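Local coordinates for alpha-galactosidase (Lactobacillus brevis, PDB 3MI6), which probably hydrolyses terminal, non-reducing alpha-D-galactose residues from alpha-galactosides, as a member of glycoside hydrolase family 36, at residues 101-107 with 136-142; 165-171 with 285-291. Residues are numbered along the deposited sequence.

Contact 1 of 2, residues 101-107 with 136-142; sequences TELTYDH and VSFNDRI
The shortest polar link joins Glu102 N to Asp140 OD1 (2.7 Å; Asp140 chi1 t); Arg141 N, where the chain turns out of the strand, bonds to Glu102 O (3.2 Å). Glu102 OE1 also meets Arg141 NE in a weak salt bridge (3.4 Å); OE2 has its strongest partner in Lys82 and accepts a hydrogen bond from Thr439 N of a second subunit. Strands 103-107 and 136-140 run antiparallel, their axes 4.4 Å apart at closest and at 133°. Thr104 and Asn139 form a hydrogen-bonded pair: Asn139 N to Thr104 O is 2.9 Å, the weak Thr104 N to Asn139 O bond 2.8 Å. Beyond the Tyr105–Phe138 pair the register slips by one, a beta bulge at Asp106 (psi -50°). Asp106 N reaches Ser137 O at 3.2 Å and Ser137 N His107 O at 3.0 Å, while Ser137 CB sits over the His107 ring. Leu103 CD2 lies 4.1 Å from Phe138 CB, Tyr105 CB 3.9 Å from Phe138 CE2 and Tyr105 CD1 4.0 Å from Val136 CG1. Strand 103-112 is an outermost strand of the large family 36 N-terminal-domain sheet, which 146-154 continues; Phe138 and Tyr105 pack on Ile25 (strand 19-25), Leu103 on Phe90 (strand 90-93).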
loop_
_atom_site.group_PDB
_atom_site.type_symbol
_atom_site.label_atom_id
_atom_site.label_comp_id
_atom_site.label_asym_id
_atom_site.label_seq_id
_atom_site.Cartn_x
_atom_site.Cartn_y
_atom_site.Cartn_z
ATOM N N THR D 101 29.261 9.459 -31.491
ATOM C CA THR D 101 29.890 10.687 -31.047
ATOM C C THR D 101 30.847 10.406 -29.919
ATOM O O THR D 101 30.487 9.756 -28.946
ATOM C CB THR D 101 28.857 11.703 -30.584
ATOM O OG1 THR D 101 28.218 12.267 -31.732
ATOM C CG2 THR D 101 29.532 12.817 -29.814
ATOM N N GLU D 102 32.077 10.884 -30.036
ATOM C CA GLU D 102 33.032 10.673 -28.951
ATOM C C GLU D 102 33.501 11.969 -28.325
ATOM O O GLU D 102 34.486 12.554 -28.764
ATOM C CB GLU D 102 34.221 9.851 -29.421
ATOM C CG GLU D 102 33.864 8.416 -29.669
ATOM C CD GLU D 102 34.866 7.714 -30.534
ATOM O OE1 GLU D 102 36.035 8.154 -30.556
ATOM O OE2 GLU D 102 34.486 6.719 -31.192
ATOM N N LEU D 103 32.786 12.419 -27.301
ATOM C CA LEU D 103 33.191 13.625 -26.605
ATOM C C LEU D 103 34.515 13.415 -25.892
ATOM O O LEU D 103 34.795 12.325 -25.373
ATOM C CB LEU D 103 32.131 14.072 -25.612
ATOM C CG LEU D 103 30.851 14.598 -26.246
ATOM C CD1 LEU D 103 29.890 15.000 -25.151
ATOM C CD2 LEU D 103 31.156 15.771 -27.163
ATOM N N THR D 104 35.330 14.464 -25.898
ATOM C CA THR D 104 36.604 14.463 -25.227
ATOM C C THR D 104 36.818 15.854 -24.682
ATOM O O THR D 104 36.875 16.821 -25.451
ATOM C CB THR D 104 37.735 14.182 -26.194
ATOM O OG1 THR D 104 37.540 12.899 -26.800
ATOM C CG2 THR D 104 39.049 14.187 -25.452
ATOM N N TYR D 105 36.929 15.948 -23.357
ATOM C CA TYR D 105 37.186 17.209 -22.664
ATOM C C TYR D 105 38.409 17.931 -23.227
ATOM O O TYR D 105 39.414 17.307 -23.596
ATOM C CB TYR D 105 37.364 16.954 -21.158
ATOM C CG TYR D 105 37.880 18.136 -20.362
ATOM C CD1 TYR D 105 37.020 19.136 -19.928
ATOM C CD2 TYR D 105 39.224 18.245 -20.034
ATOM C CE1 TYR D 105 37.484 20.220 -19.192
ATOM C CE2 TYR D 105 39.703 19.332 -19.296
ATOM C CZ TYR D 105 38.829 20.318 -18.881
ATOM O OH TYR D 105 39.296 21.391 -18.150
ATOM N N ASP D 106 38.317 19.252 -23.289
ATOM C CA ASP D 106 39.437 20.051 -23.741
ATOM C C ASP D 106 39.835 21.111 -22.711
ATOM O O ASP D 106 41.017 21.221 -22.360
ATOM C CB ASP D 106 39.134 20.685 -25.103
ATOM C CG ASP D 106 40.116 21.789 -25.472
ATOM O OD1 ASP D 106 41.347 21.562 -25.365
ATOM O OD2 ASP D 106 39.643 22.879 -25.873
ATOM N N HIS D 107 38.859 21.880 -22.225
ATOM C CA HIS D 107 39.149 22.985 -21.320
ATOM C C HIS D 107 37.897 23.470 -20.624
ATOM O O HIS D 107 36.795 23.218 -21.094
ATOM C CB HIS D 107 39.764 24.154 -22.091
ATOM C CG HIS D 107 38.766 24.983 -22.841
ATOM N ND1 HIS D 107 38.359 24.683 -24.124
ATOM C CD2 HIS D 107 38.106 26.118 -22.495
ATOM C CE1 HIS D 107 37.490 25.593 -24.533
ATOM N NE2 HIS D 107 37.319 26.474 -23.564
ATOM N N VAL D 136 32.005 23.970 -19.258
ATOM C CA VAL D 136 32.903 22.847 -19.464
ATOM C C VAL D 136 32.839 22.369 -20.905
ATOM O O VAL D 136 31.900 21.677 -21.294
ATOM C CB VAL D 136 32.571 21.680 -18.506
ATOM C CG1 VAL D 136 33.459 20.490 -18.787
ATOM C CG2 VAL D 136 32.732 22.121 -17.078
ATOM N N SER D 137 33.858 22.720 -21.687
ATOM C CA SER D 137 33.835 22.496 -23.130
ATOM C C SER D 137 34.480 21.174 -23.550
ATOM O O SER D 137 35.498 20.772 -23.005
ATOM C CB SER D 137 34.491 23.676 -23.846
ATOM O OG SER D 137 33.909 24.903 -23.434
ATOM N N PHE D 138 33.857 20.494 -24.508
ATOM C CA PHE D 138 34.383 19.244 -25.038
ATOM C C PHE D 138 34.513 19.361 -26.554
ATOM O O PHE D 138 34.018 20.312 -27.155
ATOM C CB PHE D 138 33.446 18.070 -24.715
ATOM C CG PHE D 138 33.196 17.857 -23.242
ATOM C CD1 PHE D 138 32.425 18.751 -22.513
ATOM C CD2 PHE D 138 33.703 16.741 -22.593
ATOM C CE1 PHE D 138 32.196 18.546 -21.169
ATOM C CE2 PHE D 138 33.468 16.538 -21.257
ATOM C CZ PHE D 138 32.719 17.440 -20.548
ATOM N N ASN D 139 35.173 18.384 -27.167
ATOM C CA ASN D 139 35.259 18.287 -28.615
ATOM C C ASN D 139 35.080 16.838 -29.001
ATOM O O ASN D 139 35.573 15.934 -28.321
ATOM C CB ASN D 139 36.625 18.766 -29.137
ATOM C CG ASN D 139 36.805 20.278 -29.047
ATOM O OD1 ASN D 139 37.720 20.766 -28.378
ATOM N ND2 ASN D 139 35.940 21.020 -29.730
ATOM N N ASP D 140 34.382 16.626 -30.105
ATOM C CA ASP D 140 34.214 15.309 -30.685
ATOM C C ASP D 140 35.405 14.914 -31.581
ATOM O O ASP D 140 35.696 15.576 -32.591
ATOM C CB ASP D 140 32.921 15.295 -31.490
ATOM C CG ASP D 140 32.644 13.953 -32.126
ATOM O OD1 ASP D 140 32.975 12.908 -31.502
ATOM O OD2 ASP D 140 32.075 13.955 -33.246
ATOM N N ARG D 141 36.086 13.834 -31.204
ATOM C CA ARG D 141 37.158 13.258 -32.016
ATOM C C ARG D 141 36.700 12.827 -33.415
ATOM O O ARG D 141 37.524 12.646 -34.311
ATOM C CB ARG D 141 37.779 12.045 -31.312
ATOM C CG ARG D 141 38.358 12.344 -29.936
ATOM C CD ARG D 141 39.219 11.193 -29.423
ATOM N NE ARG D 141 38.429 10.036 -29.008
ATOM C CZ ARG D 141 38.331 9.622 -27.748
ATOM N NH1 ARG D 141 38.984 10.273 -26.786
ATOM N NH2 ARG D 141 37.597 8.552 -27.448
ATOM N N ILE D 142 35.397 12.648 -33.600
ATOM C CA ILE D 142 34.875 12.147 -34.867
ATOM C C ILE D 142 34.397 13.233 -35.840
ATOM O O ILE D 142 34.602 13.118 -37.047
ATOM C CB ILE D 142 33.728 11.129 -34.656
ATOM C CG1 ILE D 142 34.216 9.926 -33.850
ATOM C CG2 ILE D 142 33.172 10.677 -35.987
ATOM C CD1 ILE D 142 33.191 8.821 -33.718
#

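Contact 2 of 2, residues 165-171 with 285-291; sequences KFTNPSS and LAPQATF
This contact is an antiparallel strand pairing that runs on into a turn, where two central strands of the large beta-sheet in the N-terminal domain of this family 36 enzyme meet, at the end of strand 159-167 and the start of 290-301. Phe166 and Phe291 form the hydrogen-bonded pair, Phe166 N to Phe291 O 2.7 Å and Phe291 N to Phe166 O 2.9 Å; Thr167 and Thr290 make the adjoining non-hydrogen-bonded pair, CA to CA 4.6 Å, with their CG2 methyls 3.9 Å apart. The ladder-like bonding continues through Asn168, whose N reaches Ala289 O at 3.0 Å and whose O receives Gln288 N at 2.6 Å. Opposite it, residues 286-289 form a type II turn closed by Ala289 N to Ala286 O, 3.0 Å, with Gln288 at positive phi (75°). The Asn168 side chain, chi1 t, extends to Leu285 O, ND2 to O 3.0 Å, so Asn168 bonds to residues on both sides of the turn; ND2 also bonds to Glu172 O. Further out, Ser171 O lies 3.2 Å from Pro287 CG. On the sheet face bearing the phenylalanines, Phe166 (m) and Phe291 (t) approach at CD1 to CD2, 4.2 Å, and Phe166 CB rests 4.1 Å from Leu285 CD2. Both rings pack on Leu176 of strand 174-186, Phe291 also meets Trp283, and on its other edge strand 159-167 pairs with strand 146-154.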
loop_
_atom_site.group_PDB
_atom_site.type_symbol
_atom_site.label_atom_id
_atom_site.label_comp_id
_atom_site.label_asym_id
_atom_site.label_seq_id
_atom_site.Cartn_x
_atom_site.Cartn_y
_atom_site.Cartn_z
ATOM N N LYS D 165 25.289 24.023 -25.049
ATOM C CA LYS D 165 25.438 24.810 -26.271
ATOM C C LYS D 165 26.329 24.052 -27.211
ATOM O O LYS D 165 27.453 23.710 -26.854
ATOM C CB LYS D 165 26.085 26.150 -25.972
ATOM C CG LYS D 165 26.232 27.037 -27.180
ATOM C CD LYS D 165 27.036 28.278 -26.832
ATOM C CE LYS D 165 26.505 29.516 -27.542
ATOM N NZ LYS D 165 27.430 30.678 -27.388
ATOM N N PHE D 166 25.830 23.782 -28.408
ATOM C CA PHE D 166 26.570 23.018 -29.407
ATOM C C PHE D 166 27.210 23.966 -30.414
ATOM O O PHE D 166 26.570 24.911 -30.875
ATOM C CB PHE D 166 25.623 22.074 -30.153
ATOM C CG PHE D 166 25.107 20.930 -29.323
ATOM C CD1 PHE D 166 24.202 21.142 -28.308
ATOM C CD2 PHE D 166 25.504 19.631 -29.585
ATOM C CE1 PHE D 166 23.732 20.079 -27.547
ATOM C CE2 PHE D 166 25.027 18.573 -28.826
ATOM C CZ PHE D 166 24.150 18.803 -27.808
ATOM N N THR D 167 28.473 23.717 -30.753
ATOM C CA THR D 167 29.157 24.501 -31.784
ATOM C C THR D 167 29.667 23.589 -32.895
ATOM O O THR D 167 30.199 22.512 -32.629
ATOM C CB THR D 167 30.353 25.319 -31.224
ATOM O OG1 THR D 167 30.030 25.861 -29.930
ATOM C CG2 THR D 167 30.716 26.455 -32.191
ATOM N N ASN D 168 29.477 24.017 -34.142
ATOM C CA ASN D 168 30.028 23.307 -35.293
ATOM C C ASN D 168 31.132 24.129 -35.945
ATOM O O ASN D 168 30.842 25.074 -36.682
ATOM C CB ASN D 168 28.933 22.991 -36.318
ATOM C CG ASN D 168 29.418 22.059 -37.425
ATOM O OD1 ASN D 168 30.569 21.632 -37.428
ATOM N ND2 ASN D 168 28.535 21.744 -38.369
ATOM N N PRO D 169 32.401 23.787 -35.656
ATOM C CA PRO D 169 33.573 24.432 -36.253
ATOM C C PRO D 169 34.093 23.659 -37.469
ATOM O O PRO D 169 34.972 24.156 -38.175
ATOM C CB PRO D 169 34.619 24.371 -35.128
ATOM C CG PRO D 169 33.986 23.563 -34.000
ATOM C CD PRO D 169 32.809 22.857 -34.595
ATOM N N SER D 170 33.572 22.458 -37.714
ATOM C CA SER D 170 33.982 21.702 -38.896
ATOM C C SER D 170 33.307 22.229 -40.163
ATOM O O SER D 170 32.487 23.144 -40.110
ATOM C CB SER D 170 33.738 20.196 -38.722
ATOM O OG SER D 170 32.423 19.819 -39.095
ATOM N N SER D 171 33.660 21.646 -41.300
ATOM C CA SER D 171 33.185 22.159 -42.576
ATOM C C SER D 171 31.928 21.443 -43.062
ATOM O O SER D 171 31.287 21.879 -44.019
ATOM C CB SER D 171 34.275 22.024 -43.627
ATOM O OG SER D 171 34.281 20.702 -44.126
ATOM N N LEU D 285 22.555 21.982 -38.006
ATOM C CA LEU D 285 23.654 22.791 -37.512
ATOM C C LEU D 285 24.695 22.937 -38.625
ATOM O O LEU D 285 25.579 22.083 -38.795
ATOM C CB LEU D 285 24.263 22.110 -36.283
ATOM C CG LEU D 285 25.105 22.879 -35.270
ATOM C CD1 LEU D 285 24.313 24.021 -34.653
ATOM C CD2 LEU D 285 25.604 21.911 -34.209
ATOM N N ALA D 286 24.568 24.007 -39.401
ATOM C CA ALA D 286 25.514 24.271 -40.470
ATOM C C ALA D 286 26.907 24.577 -39.900
ATOM O O ALA D 286 27.060 24.841 -38.701
ATOM C CB ALA D 286 25.028 25.421 -41.301
ATOM N N PRO D 287 27.936 24.539 -40.757
ATOM C CA PRO D 287 29.244 24.986 -40.278
ATOM C C PRO D 287 29.200 26.415 -39.701
ATOM O O PRO D 287 28.531 27.298 -40.261
ATOM C CB PRO D 287 30.105 24.930 -41.540
ATOM C CG PRO D 287 29.450 23.905 -42.389
ATOM C CD PRO D 287 27.988 24.072 -42.152
ATOM N N GLN D 288 29.907 26.605 -38.582
ATOM C CA GLN D 288 30.021 27.891 -37.883
ATOM C C GLN D 288 28.752 28.224 -37.109
ATOM O O GLN D 288 28.611 29.326 -36.572
ATOM C CB GLN D 288 30.375 29.050 -38.841
ATOM C CG GLN D 288 31.628 28.847 -39.693
ATOM C CD GLN D 288 32.813 28.313 -38.897
ATOM O OE1 GLN D 288 33.579 27.481 -39.397
ATOM N NE2 GLN D 288 32.960 28.774 -37.652
ATOM N N ALA D 289 27.829 27.265 -37.064
ATOM C CA ALA D 289 26.533 27.455 -36.423
ATOM C C ALA D 289 26.546 26.948 -34.986
ATOM O O ALA D 289 27.409 26.159 -34.590
ATOM C CB ALA D 289 25.441 26.759 -37.220
ATOM N N THR D 290 25.566 27.402 -34.217
ATOM C CA THR D 290 25.478 27.072 -32.810
ATOM C C THR D 290 24.058 26.745 -32.414
ATOM O O THR D 290 23.098 27.222 -33.027
ATOM C CB THR D 290 25.909 28.256 -31.958
ATOM O OG1 THR D 290 25.245 29.433 -32.430
ATOM C CG2 THR D 290 27.403 28.459 -32.056
ATOM N N PHE D 291 23.922 25.931 -31.377
ATOM C CA PHE D 291 22.609 25.632 -30.822
ATOM C C PHE D 291 22.619 25.672 -29.295
ATOM O O PHE D 291 23.373 24.934 -28.655
ATOM C CB PHE D 291 22.081 24.282 -31.325
ATOM C CG PHE D 291 20.757 23.911 -30.738
ATOM C CD1 PHE D 291 19.594 24.462 -31.235
ATOM C CD2 PHE D 291 20.679 23.042 -29.665
ATOM C CE1 PHE D 291 18.376 24.152 -30.685
ATOM C CE2 PHE D 291 19.463 22.724 -29.111
ATOM C CZ PHE D 291 18.309 23.278 -29.625
#

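Followed from the N terminus, the chain closes contact 1 first, when 136-142 returns alongside 101-107 after 28 intervening residues. Strand 146-154 then lies against 132-140, and strand 159-167 against 146-154, leading into contact 2. That contact closes a far longer excursion, with 113 residues, rich in strands, between 165-171 and 285-291. The two closures are therefore in series, neither nested nor crossed. Their centres stand 14 Å apart and they do not touch, yet both belong to one antiparallel sheet. Contact 1 pairs one of the outermost strands of the sheet with its neighbour, whereas contact 2 joins neighbours in sequence to a late-arriving strand, so this sheet combines a local with a long-range pairing.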